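Local coordinates for protein pyruvate formate-lyase 2 (Archaeoglobus fulgidus, PDB 2F3O) that belongs to the glycyl radical enzymes related to pyruvate formate-lyase and glycerol dehydratase, and probably acts as a lyase, although its substrate is unknown, at residues N536-I545 and N619-Y630; P94-M102 and Y756-V764. All coordinates share one frame; numbering follows the deposited sequence.

Interaction 1 of 2, residues N536-I545 and N619-Y630; sequences NFTGIQAVGI and NFRGGKFAAGCY
Arg621 reaches Asn536 and Phe537 through a side chain that leaves with CG anti to its carbonyl carbon (chi1 -72°) and bends at chi3. The bend lays the guanidinium edge against Phe537 O. Arg621 NH1 and NH2 both donate to Phe537 O from the same face of its carbonyl plane, NH2 the closer at 2.9 Å. Arg621 NH1 also donates to Asn536 OD1 at 3.3 Å, on a lone pair. Beside it, Asn619 ND2 donates a nearly straight bond of 2.8 Å to Thr538 OG1, which lies in the plane of the Asn619 amide. ND2 sits over one face of the Arg621 guanidinium.

Beyond this polar cluster the two segments run as parallel strands. They belong to a mixed sheet of the pyruvate formate-lyase-like fold, probably built, as in relatives, round a ten-stranded barrel. Strand 624-628 flanks strand 535-543, and strand 435-445 lies on the other side. The ladder is firm from Ala626 N to Thr538 O (2.8 Å) up to Ala542 N to Gly628 O (2.9 Å). Its start is weak, with long bent bonds at Lys624.

On the face of Thr538 and Ile540, the Phe625 ring takes Thr538 CB over one face, 3.8 Å from its centroid. Ile540 CD1 approaches the same ring obliquely. On the Gln541 face, the amide of Gln541 stacks almost flat on the Tyr630 ring, the planes 8° apart, and Gln541 CG lies 3.6 Å from the ring centroid. Gln541 NE2 is bonded to Asp440, and Tyr630 OH to Ser439 O, both on strand 435-445.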
# COMPACT_ATOMS: atom_id res chain seq x y z
N ASN A 536 -9.75 -14.57 4.10
CA ASN A 536 -8.80 -15.67 4.34
C ASN A 536 -8.75 -16.02 5.80
O ASN A 536 -8.50 -15.16 6.62
CB ASN A 536 -7.39 -15.31 3.89
CG ASN A 536 -7.23 -15.36 2.40
OD1 ASN A 536 -6.73 -16.34 1.83
ND2 ASN A 536 -7.67 -14.31 1.74
N PHE A 537 -8.99 -17.28 6.12
CA PHE A 537 -9.07 -17.68 7.52
C PHE A 537 -8.32 -18.98 7.69
O PHE A 537 -7.98 -19.62 6.69
CB PHE A 537 -10.52 -17.82 7.98
CG PHE A 537 -11.23 -16.50 8.19
CD1 PHE A 537 -12.42 -16.23 7.53
CD2 PHE A 537 -10.72 -15.54 9.05
CE1 PHE A 537 -13.09 -15.02 7.72
CE2 PHE A 537 -11.39 -14.31 9.24
CZ PHE A 537 -12.57 -14.06 8.57
N THR A 538 -8.03 -19.35 8.93
CA THR A 538 -7.44 -20.64 9.25
C THR A 538 -8.18 -21.24 10.44
O THR A 538 -8.01 -20.79 11.58
CB THR A 538 -5.93 -20.54 9.56
OG1 THR A 538 -5.25 -19.99 8.44
CG2 THR A 538 -5.35 -21.90 9.80
N GLY A 539 -9.02 -22.25 10.18
CA GLY A 539 -9.86 -22.85 11.22
C GLY A 539 -9.13 -23.81 12.13
O GLY A 539 -8.66 -24.84 11.69
N ILE A 540 -8.99 -23.47 13.41
CA ILE A 540 -8.41 -24.45 14.34
C ILE A 540 -9.36 -24.82 15.46
O ILE A 540 -10.16 -23.99 15.89
CB ILE A 540 -7.02 -24.03 14.88
CG1 ILE A 540 -7.10 -22.71 15.63
CG2 ILE A 540 -6.00 -23.94 13.76
CD1 ILE A 540 -5.76 -22.21 16.08
N GLN A 541 -9.33 -26.08 15.89
CA GLN A 541 -10.40 -26.67 16.74
C GLN A 541 -10.00 -27.08 18.13
O GLN A 541 -8.95 -27.67 18.34
CB GLN A 541 -10.98 -27.92 16.10
CG GLN A 541 -12.00 -27.67 15.04
CD GLN A 541 -11.50 -26.79 13.91
OE1 GLN A 541 -11.80 -25.60 13.87
NE2 GLN A 541 -10.71 -27.35 13.01
N ALA A 542 -10.87 -26.78 19.09
CA ALA A 542 -10.66 -27.22 20.47
C ALA A 542 -11.28 -28.59 20.71
O ALA A 542 -12.46 -28.80 20.47
CB ALA A 542 -11.25 -26.22 21.42
N VAL A 543 -10.48 -29.53 21.16
CA VAL A 543 -11.05 -30.76 21.65
C VAL A 543 -10.75 -30.99 23.13
O VAL A 543 -9.62 -30.76 23.61
CB VAL A 543 -10.78 -31.98 20.71
CG1 VAL A 543 -9.91 -31.60 19.52
CG2 VAL A 543 -10.23 -33.17 21.46
N GLY A 544 -11.80 -31.36 23.86
CA GLY A 544 -11.71 -31.67 25.29
C GLY A 544 -12.14 -30.50 26.17
O GLY A 544 -11.60 -30.31 27.26
N ILE A 545 -13.10 -29.72 25.69
CA ILE A 545 -13.44 -28.51 26.41
C ILE A 545 -14.24 -28.82 27.63
O ILE A 545 -14.16 -28.09 28.62
CB ILE A 545 -14.13 -27.44 25.52
CG1 ILE A 545 -15.43 -27.95 24.91
CG2 ILE A 545 -13.21 -27.04 24.44
CD1 ILE A 545 -16.37 -26.82 24.55
N ASN A 619 -2.93 -15.19 9.93
CA ASN A 619 -2.32 -16.22 9.16
C ASN A 619 -1.48 -15.67 8.00
O ASN A 619 -1.48 -14.45 7.72
CB ASN A 619 -3.37 -17.23 8.69
CG ASN A 619 -4.36 -16.62 7.70
OD1 ASN A 619 -4.29 -15.44 7.38
ND2 ASN A 619 -5.28 -17.44 7.22
N PHE A 620 -0.81 -16.60 7.32
CA PHE A 620 0.09 -16.32 6.23
C PHE A 620 -0.64 -15.73 5.05
O PHE A 620 -0.10 -14.88 4.35
CB PHE A 620 0.76 -17.62 5.80
CG PHE A 620 1.49 -17.52 4.49
CD1 PHE A 620 2.70 -16.85 4.42
CD2 PHE A 620 0.98 -18.09 3.34
CE1 PHE A 620 3.38 -16.75 3.25
CE2 PHE A 620 1.66 -17.98 2.16
CZ PHE A 620 2.86 -17.32 2.12
N ARG A 621 -1.88 -16.17 4.86
CA ARG A 621 -2.66 -15.69 3.72
C ARG A 621 -3.30 -14.34 3.99
O ARG A 621 -4.14 -13.91 3.22
CB ARG A 621 -3.71 -16.72 3.27
CG ARG A 621 -3.13 -17.93 2.57
CD ARG A 621 -4.19 -18.96 2.25
NE ARG A 621 -4.46 -19.82 3.40
CZ ARG A 621 -5.55 -19.74 4.17
NH1 ARG A 621 -6.51 -18.86 3.91
NH2 ARG A 621 -5.67 -20.57 5.19
N GLY A 622 -2.94 -13.68 5.07
CA GLY A 622 -3.27 -12.28 5.21
C GLY A 622 -4.58 -11.96 5.87
O GLY A 622 -5.01 -10.82 5.87
N GLY A 623 -5.22 -12.99 6.42
CA GLY A 623 -6.42 -12.84 7.25
C GLY A 623 -6.09 -13.25 8.67
O GLY A 623 -4.97 -13.06 9.13
N LYS A 624 -7.06 -13.82 9.37
CA LYS A 624 -6.88 -14.17 10.77
C LYS A 624 -7.22 -15.62 11.02
O LYS A 624 -7.77 -16.29 10.16
CB LYS A 624 -7.78 -13.31 11.63
CG LYS A 624 -7.21 -11.93 11.89
CD LYS A 624 -7.99 -11.24 12.97
CE LYS A 624 -7.01 -10.64 13.97
NZ LYS A 624 -7.58 -9.44 14.67
N PHE A 625 -6.90 -16.12 12.20
CA PHE A 625 -7.26 -17.49 12.54
C PHE A 625 -8.70 -17.52 13.00
O PHE A 625 -9.23 -16.50 13.42
CB PHE A 625 -6.34 -18.04 13.63
CG PHE A 625 -5.10 -18.72 13.10
CD1 PHE A 625 -4.04 -17.99 12.60
CD2 PHE A 625 -4.99 -20.10 13.14
CE1 PHE A 625 -2.91 -18.63 12.13
CE2 PHE A 625 -3.86 -20.74 12.67
CZ PHE A 625 -2.83 -20.01 12.15
N ALA A 626 -9.33 -18.68 12.88
CA ALA A 626 -10.76 -18.83 13.18
C ALA A 626 -10.98 -19.98 14.16
O ALA A 626 -10.54 -21.09 13.89
CB ALA A 626 -11.52 -19.07 11.91
N ALA A 627 -11.64 -19.73 15.29
CA ALA A 627 -11.83 -20.77 16.34
C ALA A 627 -13.00 -21.70 16.07
O ALA A 627 -14.14 -21.24 15.83
CB ALA A 627 -12.00 -20.13 17.71
N GLY A 628 -12.74 -23.01 16.10
CA GLY A 628 -13.81 -24.01 15.98
C GLY A 628 -13.86 -24.99 17.14
O GLY A 628 -12.90 -25.09 17.91
N CYS A 629 -14.97 -25.71 17.29
CA CYS A 629 -15.03 -26.78 18.29
C CYS A 629 -15.68 -28.06 17.80
O CYS A 629 -16.87 -28.27 18.02
CB CYS A 629 -15.75 -26.31 19.54
SG CYS A 629 -15.36 -27.37 20.94
N TYR A 630 -14.90 -28.91 17.16
CA TYR A 630 -15.44 -30.17 16.70
C TYR A 630 -14.31 -31.17 16.69
O TYR A 630 -13.16 -30.77 16.50
CB TYR A 630 -16.14 -30.04 15.32
CG TYR A 630 -15.27 -29.69 14.15
CD1 TYR A 630 -14.60 -30.68 13.43
CD2 TYR A 630 -15.14 -28.38 13.75
CE1 TYR A 630 -13.80 -30.36 12.37
CE2 TYR A 630 -14.37 -28.04 12.67
CZ TYR A 630 -13.69 -29.03 11.99
OH TYR A 630 -12.91 -28.68 10.92

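Interaction 2 of 2, residues P94-M102 and Y756-V764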
# COMPACT_ATOMS: atom_id res chain seq x y z
N PRO A 94 -5.63 -54.59 2.64
CA PRO A 94 -6.84 -55.39 2.35
C PRO A 94 -7.41 -56.11 3.57
O PRO A 94 -8.62 -56.29 3.65
CB PRO A 94 -6.37 -56.41 1.30
CG PRO A 94 -4.94 -56.08 0.99
CD PRO A 94 -4.41 -55.26 2.12
N ASN A 95 -6.55 -56.48 4.51
CA ASN A 95 -6.99 -57.11 5.75
C ASN A 95 -6.74 -56.29 7.01
O ASN A 95 -5.80 -56.55 7.75
CB ASN A 95 -6.35 -58.49 5.90
CG ASN A 95 -7.36 -59.61 5.73
OD1 ASN A 95 -7.56 -60.44 6.63
ND2 ASN A 95 -8.03 -59.63 4.57
N ARG A 96 -7.58 -55.27 7.22
CA ARG A 96 -7.60 -54.51 8.47
C ARG A 96 -9.05 -54.21 8.78
O ARG A 96 -9.89 -54.26 7.88
CB ARG A 96 -6.78 -53.23 8.38
CG ARG A 96 -7.20 -52.27 7.28
CD ARG A 96 -6.42 -50.97 7.39
NE ARG A 96 -6.91 -49.95 6.46
CZ ARG A 96 -6.43 -48.71 6.37
NH1 ARG A 96 -5.43 -48.32 7.15
NH2 ARG A 96 -6.95 -47.87 5.49
N GLU A 97 -9.35 -53.91 10.04
CA GLU A 97 -10.74 -53.95 10.50
C GLU A 97 -11.66 -52.81 10.00
O GLU A 97 -12.84 -53.03 9.79
CB GLU A 97 -10.85 -54.16 12.03
CG GLU A 97 -10.53 -52.96 12.91
CD GLU A 97 -11.37 -52.94 14.20
OE1 GLU A 97 -11.10 -52.08 15.09
OE2 GLU A 97 -12.30 -53.77 14.32
N THR A 98 -11.09 -51.62 9.77
CA THR A 98 -11.86 -50.46 9.30
C THR A 98 -11.22 -49.89 8.05
O THR A 98 -9.99 -49.83 7.95
CB THR A 98 -11.89 -49.35 10.35
OG1 THR A 98 -10.55 -49.08 10.79
CG2 THR A 98 -12.72 -49.76 11.55
N ASN A 99 -12.06 -49.46 7.11
CA ASN A 99 -11.63 -48.82 5.86
C ASN A 99 -10.61 -49.64 5.07
O ASN A 99 -9.52 -49.18 4.73
CB ASN A 99 -11.12 -47.40 6.12
CG ASN A 99 -11.10 -46.53 4.88
OD1 ASN A 99 -12.03 -46.53 4.08
ND2 ASN A 99 -10.03 -45.77 4.73
N ARG A 100 -11.00 -50.89 4.81
CA ARG A 100 -10.18 -51.82 4.05
C ARG A 100 -10.13 -51.42 2.57
O ARG A 100 -11.12 -50.98 2.00
CB ARG A 100 -10.68 -53.26 4.21
CG ARG A 100 -12.17 -53.48 3.89
CD ARG A 100 -12.61 -54.90 4.21
NE ARG A 100 -11.76 -55.49 5.25
CZ ARG A 100 -11.74 -56.79 5.56
NH1 ARG A 100 -12.55 -57.64 4.92
NH2 ARG A 100 -10.92 -57.24 6.50
N LEU A 101 -8.95 -51.54 1.99
CA LEU A 101 -8.74 -51.17 0.60
C LEU A 101 -7.99 -52.31 -0.08
O LEU A 101 -6.91 -52.68 0.37
CB LEU A 101 -7.89 -49.89 0.52
CG LEU A 101 -8.40 -48.60 1.18
CD1 LEU A 101 -7.30 -47.57 1.39
CD2 LEU A 101 -9.54 -48.03 0.36
N MET A 102 -8.57 -52.87 -1.13
CA MET A 102 -7.87 -53.92 -1.86
C MET A 102 -6.73 -53.25 -2.60
O MET A 102 -6.91 -52.18 -3.17
CB MET A 102 -8.78 -54.62 -2.86
CG MET A 102 -10.19 -54.88 -2.39
SD MET A 102 -11.27 -55.41 -3.74
CE MET A 102 -10.72 -54.42 -5.15
N TYR A 756 -20.72 -45.35 8.07
CA TYR A 756 -21.30 -46.68 8.24
C TYR A 756 -20.71 -47.24 9.51
O TYR A 756 -19.49 -47.34 9.63
CB TYR A 756 -20.96 -47.58 7.06
CG TYR A 756 -21.59 -47.15 5.78
CD1 TYR A 756 -22.96 -46.93 5.71
CD2 TYR A 756 -20.84 -46.98 4.63
CE1 TYR A 756 -23.56 -46.53 4.53
CE2 TYR A 756 -21.42 -46.59 3.45
CZ TYR A 756 -22.77 -46.37 3.40
OH TYR A 756 -23.33 -45.97 2.23
N PHE A 757 -21.57 -47.58 10.47
CA PHE A 757 -21.14 -48.01 11.80
C PHE A 757 -20.02 -49.04 11.78
O PHE A 757 -19.12 -49.00 12.63
CB PHE A 757 -22.33 -48.57 12.57
CG PHE A 757 -21.99 -49.00 13.96
CD1 PHE A 757 -21.98 -48.09 14.99
CD2 PHE A 757 -21.68 -50.33 14.24
CE1 PHE A 757 -21.66 -48.49 16.30
CE2 PHE A 757 -21.35 -50.74 15.53
CZ PHE A 757 -21.35 -49.82 16.56
N VAL A 758 -20.08 -49.94 10.80
CA VAL A 758 -19.09 -50.99 10.55
C VAL A 758 -17.67 -50.46 10.34
O VAL A 758 -16.68 -51.09 10.71
CB VAL A 758 -19.56 -51.84 9.34
CG1 VAL A 758 -18.46 -52.77 8.82
CG2 VAL A 758 -20.81 -52.60 9.70
N GLU A 759 -17.57 -49.26 9.78
CA GLU A 759 -16.29 -48.66 9.48
C GLU A 759 -15.66 -47.82 10.60
O GLU A 759 -14.61 -47.23 10.41
CB GLU A 759 -16.40 -47.86 8.19
CG GLU A 759 -17.01 -48.68 7.07
CD GLU A 759 -16.08 -49.81 6.57
OE1 GLU A 759 -16.58 -50.70 5.83
OE2 GLU A 759 -14.87 -49.82 6.88
N LEU A 760 -16.30 -47.79 11.76
CA LEU A 760 -15.75 -47.11 12.93
C LEU A 760 -14.95 -48.09 13.76
O LEU A 760 -15.34 -49.23 13.87
CB LEU A 760 -16.88 -46.57 13.77
CG LEU A 760 -17.73 -45.54 13.05
CD1 LEU A 760 -19.02 -45.31 13.79
CD2 LEU A 760 -16.93 -44.28 12.97
N SER A 761 -13.86 -47.64 14.37
CA SER A 761 -13.00 -48.49 15.21
C SER A 761 -13.72 -48.92 16.49
O SER A 761 -14.76 -48.36 16.82
CB SER A 761 -11.72 -47.75 15.57
OG SER A 761 -11.99 -46.67 16.46
N ARG A 762 -13.16 -49.91 17.20
CA ARG A 762 -13.75 -50.41 18.47
C ARG A 762 -13.93 -49.32 19.51
O ARG A 762 -15.03 -49.22 20.06
CB ARG A 762 -12.99 -51.59 19.10
CG ARG A 762 -12.56 -52.66 18.15
CD ARG A 762 -13.43 -53.90 18.22
NE ARG A 762 -13.03 -54.86 17.19
CZ ARG A 762 -11.97 -55.67 17.26
NH1 ARG A 762 -11.18 -55.67 18.34
NH2 ARG A 762 -11.69 -56.49 16.25
N PRO A 763 -12.86 -48.52 19.80
CA PRO A 763 -13.13 -47.42 20.73
C PRO A 763 -14.25 -46.47 20.27
O PRO A 763 -15.05 -46.05 21.10
CB PRO A 763 -11.78 -46.71 20.83
CG PRO A 763 -10.78 -47.75 20.53
CD PRO A 763 -11.43 -48.53 19.43
N VAL A 764 -14.31 -46.18 18.97
CA VAL A 764 -15.31 -45.23 18.48
C VAL A 764 -16.72 -45.83 18.49
O VAL A 764 -17.66 -45.16 18.90
CB VAL A 764 -14.93 -44.60 17.11
CG1 VAL A 764 -16.02 -43.68 16.60
CG2 VAL A 764 -13.64 -43.82 17.25
O HOH W 1 -13.96 -52.93 6.65
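Thr98 and Glu759 have the closest CA atoms across the contact, 4.8 Å apart. Residues 94-102 form the loop between helices 83-87 and 105-119. Residues 756-764 include a short 3-10 turn at 757-759 and the start of the C-terminal helix 762-770, with Ser761 as its N-cap. This second segment follows the glycyl radical loop of the family, where Gly752 is the predicted radical site; the radical is not present in this structure. The contact ties a loop early in the chain to its C-terminal region.

One direct hydrogen bond joins the segments. Asn99 N donates to Glu759 OE2 at 2.8 Å, nearly along the C-O axis of the carboxylate. The Glu759 side chain is bent at chi2 (-70°), and this brings OE2 to the loop backbone. A water donates to the same OE2 and, weakly, to Glu97 O, so it bridges the segments beside the direct bond. The side-chain amide of Asn99 is bonded elsewhere, OD1 to Gln329 and ND2 to Pro316 O.

Van der Waals contact is limited. Thr98 CG2 packs on carbonyl oxygens of the turn, 3.4 Å from Glu759 O and close to Leu760 O. Thr98 OG1 has a weak hydrogen bond to Glu323.

The ionic part lies where both side chains are exposed. Glu97 and Arg762 form a salt bridge between side chains that are both bent at chi2. The carboxylate stands steeply to the guanidinium, the planes 74° apart, and lies over one of its faces. The pair is thus not a flat, two-pronged one. Glu97 OE2 is 3.2 Å from Arg762 NE, while Glu97 OE1 sits 3.4 Å from Arg762 CG.

Interaction 1 and interaction 2 lie on opposite sides of the chain's centre. Their centres are about 30 Å apart, and their nearest atoms are about 12 Å apart without touching. They share no helix or strand. Along the chain the order is 94-102, 536-545, 619-630, 756-764, so both segments of interaction 1 fall between those of interaction 2. Interaction 1 is a largely buried, long-range pairing of neighbouring parallel strands 535-543 and 624-628 of a mixed sheet, with 73 mostly helical residues between its segments. Interaction 2 is only partly buried. It holds the segment after the predicted radical glycine, where helix 762-770 starts, against a loop from the early part of the chain.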